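Local coordinates for fibronectin type III domain-containing protein 5 (Homo sapiens, PDB 4LSD) that is a dimeric myokine hormone built on a fibronectin type III domain, probably driving the browning of white fat in response to exercise, at residues A19-D24 with F34-Q39. Residues are numbered along the deposited sequence; the frame is centred on the assembly and turned at random.
Sequences AVVSWD and FAISQQ
Trp23 reaches across to Phe34 with the far corner of its indole, the CZ2 and CH2 atoms of the six-membered ring. CH2 stands over the centre of the phenyl face, 3.6 Å above its plane, and CZ2 lies 3.6 Å from Phe34 CG at the root of the ring. With the ring centroids 4.9 Å apart and the planes turned 58° against each other, the pair is oblique, neither a parallel stack nor a T-shape. Trp23 CG sits between the backbone N and the carbonyl carbon (chi1 62°), as does that of Phe34, which places both rings in the space between the strands, where the side chains cross at about a right angle. Ile36 supplies the third member: its CD1 is 4.0 Å from Trp23 CZ3, the atom bonded to CH2. The same methyl is 4.2 Å from Val21 CG1, joining Val21 to Trp23, both of which point toward strand 31-40. Ile36 CG1 lies anti to the carbonyl carbon, and chi2 of -173° extends the chain so that CD1 can reach both partners. The four side chains form part of the hydrophobic core of the fibronectin type III beta-sandwich, filling the gap between strand 19-24 of the three-stranded sheet and strand 31-40 of the four-stranded one. No hydrogen bond links the segments, and the axes of the two segments come no closer than 10.7 Å, as expected for facing sheets. Replacing Phe34 by an alanine would probably leave the CZ2-CH2 corner of Trp23 without the ring face it covers and open a gap between the sheets. Val74 of strand 69-78 touches both Trp23 and Ile36, while Cys59 of strand 58-61 meets Phe34 and Ile36.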
loop_
_atom_site.group_PDB
_atom_site.type_symbol
_atom_site.label_atom_id
_atom_site.label_comp_id
_atom_site.label_asym_id
_atom_site.label_seq_id
_atom_site.Cartn_x
_atom_site.Cartn_y
_atom_site.Cartn_z
ATOM N N ALA A 19 -0.047 9.580 -7.980
ATOM C CA ALA A 19 -1.428 10.009 -8.165
ATOM C C ALA A 19 -2.165 9.763 -6.865
ATOM O O ALA A 19 -1.675 9.040 -5.999
ATOM C CB ALA A 19 -2.095 9.231 -9.301
ATOM N N VAL A 20 -3.335 10.378 -6.733
ATOM C CA VAL A 20 -4.176 10.224 -5.555
ATOM C C VAL A 20 -5.534 9.737 -6.048
ATOM O O VAL A 20 -6.050 10.243 -7.042
ATOM C CB VAL A 20 -4.369 11.560 -4.801
ATOM C CG1 VAL A 20 -5.336 11.353 -3.637
ATOM C CG2 VAL A 20 -3.026 12.080 -4.284
ATOM N N VAL A 21 -6.102 8.754 -5.357
ATOM C CA VAL A 21 -7.391 8.172 -5.720
ATOM C C VAL A 21 -8.414 8.543 -4.667
ATOM O O VAL A 21 -8.124 8.458 -3.480
ATOM C CB VAL A 21 -7.302 6.628 -5.777
ATOM C CG1 VAL A 21 -8.652 6.022 -6.155
ATOM C CG2 VAL A 21 -6.233 6.212 -6.763
ATOM N N SER A 22 -9.609 8.944 -5.092
ATOM C CA SER A 22 -10.667 9.320 -4.150
ATOM C C SER A 22 -11.939 8.578 -4.498
ATOM O O SER A 22 -12.109 8.117 -5.626
ATOM C CB SER A 22 -10.966 10.821 -4.215
ATOM O OG SER A 22 -9.778 11.583 -4.185
ATOM N N TRP A 23 -12.845 8.489 -3.536
ATOM C CA TRP A 23 -14.099 7.804 -3.764
ATOM C C TRP A 23 -15.092 8.199 -2.707
ATOM O O TRP A 23 -14.772 8.947 -1.783
ATOM C CB TRP A 23 -13.902 6.292 -3.711
ATOM C CG TRP A 23 -13.420 5.803 -2.365
ATOM C CD1 TRP A 23 -14.183 5.440 -1.286
ATOM C CD2 TRP A 23 -12.062 5.660 -1.960
ATOM N NE1 TRP A 23 -13.372 5.085 -0.230
ATOM C CE2 TRP A 23 -12.062 5.218 -0.618
ATOM C CE3 TRP A 23 -10.833 5.876 -2.598
ATOM C CZ2 TRP A 23 -10.883 4.975 0.092
ATOM C CZ3 TRP A 23 -9.660 5.637 -1.895
ATOM C CH2 TRP A 23 -9.694 5.197 -0.560
ATOM N N ASP A 24 -16.304 7.685 -2.859
ATOM C CA ASP A 24 -17.370 7.927 -1.906
ATOM C C ASP A 24 -17.993 6.581 -1.683
ATOM O O ASP A 24 -17.815 5.660 -2.484
ATOM C CB ASP A 24 -18.460 8.844 -2.456
ATOM C CG ASP A 24 -17.943 10.179 -2.863
ATOM O OD1 ASP A 24 -17.297 10.844 -2.026
ATOM O OD2 ASP A 24 -18.201 10.560 -4.026
ATOM N N PHE A 34 -10.722 0.367 3.504
ATOM C CA PHE A 34 -10.746 0.177 2.068
ATOM C C PHE A 34 -9.596 -0.695 1.586
ATOM O O PHE A 34 -8.574 -0.819 2.254
ATOM C CB PHE A 34 -10.625 1.526 1.388
ATOM C CG PHE A 34 -9.229 2.092 1.419
ATOM C CD1 PHE A 34 -8.288 1.715 0.459
ATOM C CD2 PHE A 34 -8.850 2.993 2.409
ATOM C CE1 PHE A 34 -6.995 2.228 0.483
ATOM C CE2 PHE A 34 -7.555 3.515 2.445
ATOM C CZ PHE A 34 -6.626 3.133 1.479
ATOM N N ALA A 35 -9.762 -1.286 0.409
ATOM C CA ALA A 35 -8.712 -2.096 -0.192
ATOM C C ALA A 35 -8.605 -1.627 -1.631
ATOM O O ALA A 35 -9.611 -1.493 -2.325
ATOM C CB ALA A 35 -9.065 -3.567 -0.141
ATOM N N ILE A 36 -7.387 -1.347 -2.073
ATOM C CA ILE A 36 -7.163 -0.893 -3.446
ATOM C C ILE A 36 -6.215 -1.851 -4.179
ATOM O O ILE A 36 -5.311 -2.428 -3.570
ATOM C CB ILE A 36 -6.563 0.543 -3.484
ATOM C CG1 ILE A 36 -7.679 1.586 -3.416
ATOM C CG2 ILE A 36 -5.762 0.757 -4.756
ATOM C CD1 ILE A 36 -7.190 3.016 -3.606
ATOM N N SER A 37 -6.450 -2.027 -5.482
ATOM C CA SER A 37 -5.618 -2.880 -6.337
ATOM C C SER A 37 -5.076 -1.984 -7.410
ATOM O O SER A 37 -5.798 -1.152 -7.960
ATOM C CB SER A 37 -6.415 -3.972 -7.051
ATOM O OG SER A 37 -7.049 -4.844 -6.143
ATOM N N GLN A 38 -3.807 -2.171 -7.727
ATOM C CA GLN A 38 -3.167 -1.372 -8.752
ATOM C C GLN A 38 -2.321 -2.248 -9.653
ATOM O O GLN A 38 -1.555 -3.085 -9.182
ATOM C CB GLN A 38 -2.275 -0.313 -8.108
ATOM C CG GLN A 38 -1.341 0.386 -9.090
ATOM C CD GLN A 38 -0.185 1.086 -8.396
ATOM O OE1 GLN A 38 -0.383 1.915 -7.501
ATOM N NE2 GLN A 38 1.033 0.756 -8.808
ATOM N N GLN A 39 -2.475 -2.068 -10.955
ATOM C CA GLN A 39 -1.674 -2.808 -11.913
ATOM C C GLN A 39 -1.638 -2.008 -13.199
ATOM O O GLN A 39 -2.564 -1.254 -13.497
ATOM C CB GLN A 39 -2.234 -4.219 -12.153
ATOM C CG GLN A 39 -3.680 -4.270 -12.507
ATOM C CD GLN A 39 -4.169 -5.693 -12.732
ATOM O OE1 GLN A 39 -4.388 -6.454 -11.784
ATOM N NE2 GLN A 39 -4.339 -6.061 -13.994
#